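Long-range contacts in elastase inhibitor AFUEI (Aspergillus fumigatus Af293, PDB 3W0E), which inhibits elastases, acting non-competitively on the Aspergillus fumigatus enzyme with a nanomolar Ki and also blocking human leukocyte elastase: residues D1-C5 against A49-N53; T4-E8 against A28-N32; L16-Y21 against N60-S64. One frame throughout, in Å; residues are numbered along the deposited sequence.

How the contacts relate
From the N terminus, helix 2-15 starts two closures almost at once. Contact 2 (4-8 with 28-32) closes the shorter loop, bringing the segment between helix 23-28 and strand 34-37 back against the first turns of the helix. Contact 1 (1-5 with 49-53) closes a longer one at the entry to strand 52-56; contact 2 is largely nested in it, sharing Thr4 and Cys5, and Leu52 packs on Ser31 between the two. Contact 3 (16-21 with 60-64) crosses both, joining the inter-helix loop to the start of strand 62-67 about 18 Å from contact 1, centre to centre. Leu29 CD1 meets Tyr21 OH where contacts 2 and 3 touch.

Contact 1 of 3, residues D1-C5 against A49-N53; sequences DPATC and ASRLN
Cys5 meets Leu52 through its first torsion: SG is swung opposite its own backbone N (chi1 -176°), out from the first turn of the helix toward segment 49-53. The Leu52 backbone in turn directs CB toward the sulfur. SG lies 3.8 Å from Leu52 CB and 3.3 Å from Arg51 O, so it rests alongside the backbone entering strand 52-56. Cys5 CB leans on the carbonyl of Ser50. One turn back, the Pro2 ring comes at Ser50 with its CD, 3.5 Å from OG, while CG reaches Ala49 CB at 4.0 Å. The helix start is shaped by an Asx turn, in which Asp1 OD1 takes the Ala3 N-H at 2.7 Å from above the carboxylate plane. A water lies between the N-terminal Asp1 N (2.9 Å), from which it accepts, and Ser50 O (2.6 Å). Arg51 NE forms a salt bridge with the C-terminal OXT of Ala68. With no direct hydrogen bond between them, the two segments meet through apolar and backbone-carbonyl contacts and a water, while the disulfide from Cys5 to Cys67 ties the helix start to the neighbouring strand 62-67, a covalent link suited to a secreted protein.

Contact 2 of 3, residues T4-E8 against A28-N32; sequences TCEKE and ALQSN
The carboxylate of Glu8 is sandwiched between Leu29 and Ser31: Leu29 CD2 lies over one face, 3.7 Å from CD, and both Ser31 donors come to OE1 from the opposite face. At the OE2 edge, the Gln30 N-H points at the syn lone pair in a short, practically straight bond of 2.6 Å (179° at the hydrogen). OE1 is gripped twice, by Ser31 N at 2.9 Å on the syn side and by Ser31 OG at 2.7 Å, the hydroxyl coming from 37° above the plane. Extended beyond CG, the Glu8 side chain bridges from helix 2-15 to the loop. In this member of the I78 family, of the CI-2 clan, that loop leads from helix 23-28 into strand 34-37, and the buried carboxylate pins its two successive amides to the long helix. Leu52 of strand 52-56 touches Glu8, Leu29 and Ser31. Three donors on one buried group would probably keep it ionised. Ser31 OG also sits 3.2 Å from Cys5 CA, close against the helix backbone. Beside it, Thr4 CG2 approaches the hydroxyl at 3.8 Å, and Gln30 lays its CB and CG along the outer side of OE2.

Contact 3 of 3, residues L16-Y21 against N60-S64; sequences LIGQPY and NEIIS
Ile62 carries the apolar part of this contact, running from the strand into the bend of segment 16-21. Its CB sits near two carbonyl oxygens, Gln19 O at 3.5 Å and Leu16 O a little farther. CG1, trans to the carbonyl carbon (chi1 -57°), passes close to Gln19 O at 3.2 Å and also borders Tyr21 CB. The CG2 branch turns the other way, to Ile17 CD1 at 4.1 Å. The tip, CD1, extends onward between Leu16 CB and the Tyr21 ring, reaching Tyr21 CD1 obliquely at 3.9 Å. Around this side chain the two backbones pair antiparallel, with a single bridge between Pro20 and Glu61. Gly18 N gives its hydrogen to Ile62 O at 2.7 Å, in the carbonyl plane, and Ile62 N returns one to Gln19 O at 2.8 Å, so both polar backbone atoms of Ile62 are taken up by the loop. Tyr21 N meets Asn60 O at 2.9 Å, almost in line with the carbonyl bond. The side chain of Asn60 doubles this link: ND2 bonds Tyr21 O at 3.0 Å, coming from 50° above the carbonyl plane. A type II turn from Leu16 to Gln19, closed by Gln19 N on Leu16 O, offers the loop to the strand, with Gly18 at its third position in a positive-phi conformation. On its other edge the strand forms a classic beta bulge, Ile63 and Ser64 facing Gln55, and Ile63 packs on Tyr47 of the second subunit. Within the fold, Leu16 rests on Phe11 and Val25, Ile62 on Val12 of helix 2-15, and the Tyr21 side chain touches Ile54 and Val56 of strand 52-56 and Ile34 and Val36 of strand 34-37, with Ala26 of helix 23-28 also against it.

Contact 1 of 3, residues D1-C5 against A49-N53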
loop_
_atom_site.group_PDB
_atom_site.type_symbol
_atom_site.label_atom_id
_atom_site.label_comp_id
_atom_site.label_asym_id
_atom_site.label_seq_id
_atom_site.Cartn_x
_atom_site.Cartn_y
_atom_site.Cartn_z
ATOM N N ASP A 1 1.973 -14.211 7.517
ATOM C CA ASP A 1 3.053 -14.287 6.535
ATOM C C ASP A 1 2.686 -13.532 5.246
ATOM O O ASP A 1 1.506 -13.425 4.896
ATOM C CB ASP A 1 3.390 -15.749 6.227
ATOM C CG ASP A 1 2.614 -16.290 5.038
ATOM O OD1 ASP A 1 3.038 -16.024 3.894
ATOM O OD2 ASP A 1 1.594 -16.985 5.235
ATOM N N PRO A 2 3.699 -13.003 4.537
ATOM C CA PRO A 2 3.494 -12.169 3.337
ATOM C C PRO A 2 2.671 -12.808 2.205
ATOM O O PRO A 2 1.974 -12.081 1.485
ATOM C CB PRO A 2 4.922 -11.888 2.863
ATOM C CG PRO A 2 5.757 -12.000 4.090
ATOM C CD PRO A 2 5.119 -13.067 4.930
ATOM N N ALA A 3 2.745 -14.129 2.046
ATOM C CA ALA A 3 2.026 -14.804 0.965
ATOM C C ALA A 3 0.525 -14.620 1.128
ATOM O O ALA A 3 -0.167 -14.172 0.212
ATOM C CB ALA A 3 2.371 -16.281 0.936
ATOM N N THR A 4 0.031 -14.984 2.306
ATOM C CA THR A 4 -1.372 -14.827 2.625
ATOM C C THR A 4 -1.775 -13.342 2.632
ATOM O O THR A 4 -2.881 -12.997 2.205
ATOM C CB THR A 4 -1.710 -15.521 3.967
ATOM O OG1 THR A 4 -3.090 -15.906 3.982
ATOM C CG2 THR A 4 -1.420 -14.605 5.150
ATOM N N CYS A 5 -0.878 -12.467 3.087
ATOM C CA CYS A 5 -1.171 -11.033 3.078
ATOM C C CYS A 5 -1.447 -10.502 1.668
ATOM O O CYS A 5 -2.423 -9.783 1.446
ATOM C CB CYS A 5 -0.049 -10.222 3.727
ATOM S SG CYS A 5 -0.409 -8.424 3.849
ATOM N N ALA A 49 6.026 -6.564 5.823
ATOM C CA ALA A 49 5.527 -7.298 4.665
ATOM C C ALA A 49 4.350 -8.190 4.999
ATOM O O ALA A 49 3.583 -8.525 4.109
ATOM C CB ALA A 49 6.646 -8.146 4.041
ATOM N N SER A 50 4.237 -8.585 6.269
ATOM C CA SER A 50 3.198 -9.522 6.716
ATOM C C SER A 50 1.889 -8.839 7.122
ATOM O O SER A 50 0.885 -9.508 7.359
ATOM C CB SER A 50 3.698 -10.349 7.916
ATOM O OG SER A 50 4.984 -10.908 7.677
ATOM N N ARG A 51 1.907 -7.517 7.223
ATOM C CA ARG A 51 0.757 -6.779 7.738
ATOM C C ARG A 51 -0.214 -6.380 6.635
ATOM O O ARG A 51 0.172 -5.744 5.639
ATOM C CB ARG A 51 1.226 -5.540 8.506
ATOM C CG ARG A 51 0.066 -4.687 9.103
ATOM C CD ARG A 51 0.603 -3.702 10.092
ATOM N NE ARG A 51 1.647 -2.874 9.497
ATOM C CZ ARG A 51 2.484 -2.104 10.184
ATOM N NH1 ARG A 51 2.391 -2.021 11.505
ATOM N NH2 ARG A 51 3.416 -1.403 9.539
ATOM N N LEU A 52 -1.472 -6.783 6.791
ATOM C CA LEU A 52 -2.487 -6.405 5.834
ATOM C C LEU A 52 -3.110 -5.102 6.311
ATOM O O LEU A 52 -3.597 -5.013 7.440
ATOM C CB LEU A 52 -3.551 -7.487 5.699
ATOM C CG LEU A 52 -4.741 -7.120 4.821
ATOM C CD1 LEU A 52 -4.286 -6.701 3.412
ATOM C CD2 LEU A 52 -5.713 -8.290 4.744
ATOM N N ASN A 53 -3.075 -4.094 5.450
ATOM C CA ASN A 53 -3.707 -2.814 5.746
ATOM C C ASN A 53 -4.999 -2.694 4.979
ATOM O O ASN A 53 -5.023 -2.813 3.763
ATOM C CB ASN A 53 -2.789 -1.645 5.378
ATOM C CG ASN A 53 -1.520 -1.634 6.174
ATOM O OD1 ASN A 53 -1.516 -1.279 7.352
ATOM N ND2 ASN A 53 -0.425 -2.041 5.546
HETATM O O HOH W 1 0.121 -11.954 7.418
#

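Contact 2 of 3, residues T4-E8 against A28-N32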
loop_
_atom_site.group_PDB
_atom_site.type_symbol
_atom_site.label_atom_id
_atom_site.label_comp_id
_atom_site.label_asym_id
_atom_site.label_seq_id
_atom_site.Cartn_x
_atom_site.Cartn_y
_atom_site.Cartn_z
ATOM N N THR A 4 0.031 -14.984 2.306
ATOM C CA THR A 4 -1.372 -14.827 2.625
ATOM C C THR A 4 -1.775 -13.342 2.632
ATOM O O THR A 4 -2.881 -12.997 2.205
ATOM C CB THR A 4 -1.710 -15.521 3.967
ATOM O OG1 THR A 4 -3.090 -15.906 3.982
ATOM C CG2 THR A 4 -1.420 -14.605 5.150
ATOM N N CYS A 5 -0.878 -12.467 3.087
ATOM C CA CYS A 5 -1.171 -11.033 3.078
ATOM C C CYS A 5 -1.447 -10.502 1.668
ATOM O O CYS A 5 -2.423 -9.783 1.446
ATOM C CB CYS A 5 -0.049 -10.222 3.727
ATOM S SG CYS A 5 -0.409 -8.424 3.849
ATOM N N GLU A 6 -0.580 -10.857 0.720
ATOM C CA GLU A 6 -0.685 -10.354 -0.647
ATOM C C GLU A 6 -1.883 -10.953 -1.369
ATOM O O GLU A 6 -2.525 -10.284 -2.187
ATOM C CB GLU A 6 0.605 -10.645 -1.424
ATOM C CG GLU A 6 0.940 -9.619 -2.491
ATOM C CD GLU A 6 1.129 -8.212 -1.928
ATOM O OE1 GLU A 6 0.268 -7.341 -2.198
ATOM O OE2 GLU A 6 2.143 -7.972 -1.228
ATOM N N LYS A 7 -2.170 -12.220 -1.073
ATOM C CA LYS A 7 -3.335 -12.895 -1.618
ATOM C C LYS A 7 -4.610 -12.196 -1.163
ATOM O O LYS A 7 -5.471 -11.863 -1.983
ATOM C CB LYS A 7 -3.378 -14.350 -1.152
ATOM C CG LYS A 7 -2.461 -15.307 -1.893
ATOM C CD LYS A 7 -2.781 -16.736 -1.468
ATOM C CE LYS A 7 -2.137 -17.772 -2.379
ATOM N NZ LYS A 7 -2.600 -19.151 -2.034
ATOM N N GLU A 8 -4.729 -11.997 0.151
ATOM C CA GLU A 8 -5.900 -11.335 0.720
ATOM C C GLU A 8 -6.009 -9.857 0.303
ATOM O O GLU A 8 -7.102 -9.374 0.008
ATOM C CB GLU A 8 -5.940 -11.507 2.245
ATOM C CG GLU A 8 -6.161 -12.957 2.685
ATOM C CD GLU A 8 -6.342 -13.113 4.185
ATOM O OE1 GLU A 8 -5.821 -12.267 4.952
ATOM O OE2 GLU A 8 -7.006 -14.094 4.605
ATOM N N ALA A 28 -12.922 -13.305 8.626
ATOM C CA ALA A 28 -12.603 -14.240 7.540
ATOM C C ALA A 28 -11.155 -14.114 7.051
ATOM O O ALA A 28 -10.603 -15.058 6.482
ATOM C CB ALA A 28 -13.577 -14.069 6.377
ATOM N N LEU A 29 -10.540 -12.953 7.272
ATOM C CA LEU A 29 -9.151 -12.744 6.862
ATOM C C LEU A 29 -8.173 -13.477 7.781
ATOM O O LEU A 29 -8.292 -13.421 9.010
ATOM C CB LEU A 29 -8.822 -11.251 6.813
ATOM C CG LEU A 29 -9.645 -10.471 5.790
ATOM C CD1 LEU A 29 -9.530 -8.965 6.044
ATOM C CD2 LEU A 29 -9.203 -10.815 4.368
ATOM N N GLN A 30 -7.208 -14.167 7.181
ATOM C CA GLN A 30 -6.248 -14.972 7.935
ATOM C C GLN A 30 -4.911 -14.250 8.159
ATOM O O GLN A 30 -4.060 -14.716 8.917
ATOM C CB GLN A 30 -6.026 -16.312 7.224
ATOM C CG GLN A 30 -7.323 -16.940 6.697
ATOM C CD GLN A 30 -7.095 -17.888 5.523
ATOM O OE1 GLN A 30 -6.067 -18.568 5.445
ATOM N NE2 GLN A 30 -8.053 -17.930 4.597
ATOM N N SER A 31 -4.718 -13.094 7.540
ATOM C CA SER A 31 -3.490 -12.333 7.730
ATOM C C SER A 31 -3.291 -11.935 9.175
ATOM O O SER A 31 -4.235 -11.718 9.879
ATOM C CB SER A 31 -3.462 -11.083 6.858
ATOM O OG SER A 31 -3.309 -11.382 5.497
ATOM N N ASN A 32 -2.045 -11.820 9.594
ATOM C CA ASN A 32 -1.729 -11.357 10.932
ATOM C C ASN A 32 -0.376 -10.638 10.945
ATOM O O ASN A 32 0.625 -11.243 10.668
ATOM C CB ASN A 32 -1.712 -12.557 11.888
ATOM C CG ASN A 32 -1.544 -12.161 13.332
ATOM O OD1 ASN A 32 -1.240 -12.985 14.178
ATOM N ND2 ASN A 32 -1.710 -10.905 13.612
#

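Contact 3 of 3, residues L16-Y21 against N60-S64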
loop_
_atom_site.group_PDB
_atom_site.type_symbol
_atom_site.label_atom_id
_atom_site.label_comp_id
_atom_site.label_asym_id
_atom_site.label_seq_id
_atom_site.Cartn_x
_atom_site.Cartn_y
_atom_site.Cartn_z
ATOM N N LEU A 16 -14.057 -6.671 -2.583
ATOM C CA LEU A 16 -14.660 -6.016 -1.426
ATOM C C LEU A 16 -14.686 -4.490 -1.501
ATOM O O LEU A 16 -15.189 -3.832 -0.585
ATOM C CB LEU A 16 -13.960 -6.456 -0.132
ATOM C CG LEU A 16 -13.889 -7.953 0.186
ATOM C CD1 LEU A 16 -13.003 -8.222 1.408
ATOM C CD2 LEU A 16 -15.279 -8.541 0.392
ATOM N N ILE A 17 -14.144 -3.907 -2.567
ATOM C CA ILE A 17 -14.152 -2.441 -2.665
ATOM C C ILE A 17 -15.577 -1.911 -2.510
ATOM O O ILE A 17 -16.507 -2.410 -3.156
ATOM C CB ILE A 17 -13.521 -1.927 -3.979
ATOM C CG1 ILE A 17 -12.033 -2.270 -4.019
ATOM C CG2 ILE A 17 -13.721 -0.426 -4.120
ATOM C CD1 ILE A 17 -11.270 -1.897 -2.762
ATOM N N GLY A 18 -15.751 -0.933 -1.620
ATOM C CA GLY A 18 -17.033 -0.287 -1.416
ATOM C C GLY A 18 -17.864 -0.926 -0.320
ATOM O O GLY A 18 -18.865 -0.368 0.129
ATOM N N GLN A 19 -17.458 -2.109 0.112
ATOM C CA GLN A 19 -18.209 -2.820 1.137
ATOM C C GLN A 19 -17.768 -2.373 2.513
ATOM O O GLN A 19 -16.595 -2.018 2.718
ATOM C CB GLN A 19 -17.999 -4.319 0.996
ATOM C CG GLN A 19 -18.070 -4.775 -0.437
ATOM C CD GLN A 19 -19.443 -5.215 -0.845
ATOM O OE1 GLN A 19 -20.340 -4.382 -1.015
ATOM N NE2 GLN A 19 -19.633 -6.531 -1.000
ATOM N N PRO A 20 -18.704 -2.395 3.466
ATOM C CA PRO A 20 -18.409 -2.084 4.861
ATOM C C PRO A 20 -17.459 -3.134 5.425
ATOM O O PRO A 20 -17.602 -4.330 5.128
ATOM C CB PRO A 20 -19.776 -2.210 5.558
ATOM C CG PRO A 20 -20.603 -3.043 4.651
ATOM C CD PRO A 20 -20.122 -2.742 3.257
ATOM N N TYR A 21 -16.482 -2.689 6.205
ATOM C CA TYR A 21 -15.540 -3.608 6.818
ATOM C C TYR A 21 -16.146 -4.151 8.115
ATOM O O TYR A 21 -15.915 -3.618 9.204
ATOM C CB TYR A 21 -14.219 -2.910 7.095
ATOM C CG TYR A 21 -13.168 -3.869 7.569
ATOM C CD1 TYR A 21 -12.775 -4.947 6.778
ATOM C CD2 TYR A 21 -12.592 -3.721 8.812
ATOM C CE1 TYR A 21 -11.807 -5.840 7.226
ATOM C CE2 TYR A 21 -11.634 -4.604 9.265
ATOM C CZ TYR A 21 -11.243 -5.655 8.463
ATOM O OH TYR A 21 -10.284 -6.538 8.941
ATOM N N ASN A 60 -16.497 3.646 6.986
ATOM C CA ASN A 60 -15.993 2.292 7.196
ATOM C C ASN A 60 -16.163 1.441 5.950
ATOM O O ASN A 60 -16.245 0.217 6.042
ATOM C CB ASN A 60 -16.672 1.598 8.396
ATOM C CG ASN A 60 -15.906 0.369 8.869
ATOM O OD1 ASN A 60 -14.688 0.415 9.051
ATOM N ND2 ASN A 60 -16.618 -0.731 9.080
ATOM N N GLU A 61 -16.222 2.085 4.786
ATOM C CA GLU A 61 -16.318 1.366 3.519
ATOM C C GLU A 61 -14.931 1.149 2.946
ATOM O O GLU A 61 -14.128 2.067 2.915
ATOM C CB GLU A 61 -17.219 2.130 2.547
ATOM C CG GLU A 61 -18.623 2.269 3.119
ATOM C CD GLU A 61 -19.464 3.306 2.401
ATOM O OE1 GLU A 61 -20.700 3.298 2.619
ATOM O OE2 GLU A 61 -18.903 4.126 1.629
ATOM N N ILE A 62 -14.651 -0.072 2.502
ATOM C CA ILE A 62 -13.305 -0.410 2.032
ATOM C C ILE A 62 -12.950 0.333 0.754
ATOM O O ILE A 62 -13.694 0.255 -0.237
ATOM C CB ILE A 62 -13.174 -1.930 1.831
ATOM C CG1 ILE A 62 -13.519 -2.647 3.154
ATOM C CG2 ILE A 62 -11.794 -2.310 1.286
ATOM C CD1 ILE A 62 -13.545 -4.150 3.065
ATOM N N ILE A 63 -11.831 1.069 0.780
ATOM C CA ILE A 63 -11.367 1.765 -0.423
ATOM C C ILE A 63 -10.078 1.189 -0.979
ATOM O O ILE A 63 -9.741 1.460 -2.129
ATOM C CB ILE A 63 -11.208 3.296 -0.239
ATOM C CG1 ILE A 63 -10.157 3.639 0.815
ATOM C CG2 ILE A 63 -12.567 3.949 0.106
ATOM C CD1 ILE A 63 -10.257 5.091 1.284
ATOM N N SER A 64 -9.341 0.432 -0.167
ATOM C CA SER A 64 -8.130 -0.210 -0.678
ATOM C C SER A 64 -7.481 -1.132 0.337
ATOM O O SER A 64 -7.893 -1.180 1.496
ATOM C CB SER A 64 -7.117 0.851 -1.105
ATOM O OG SER A 64 -6.143 0.319 -1.993
#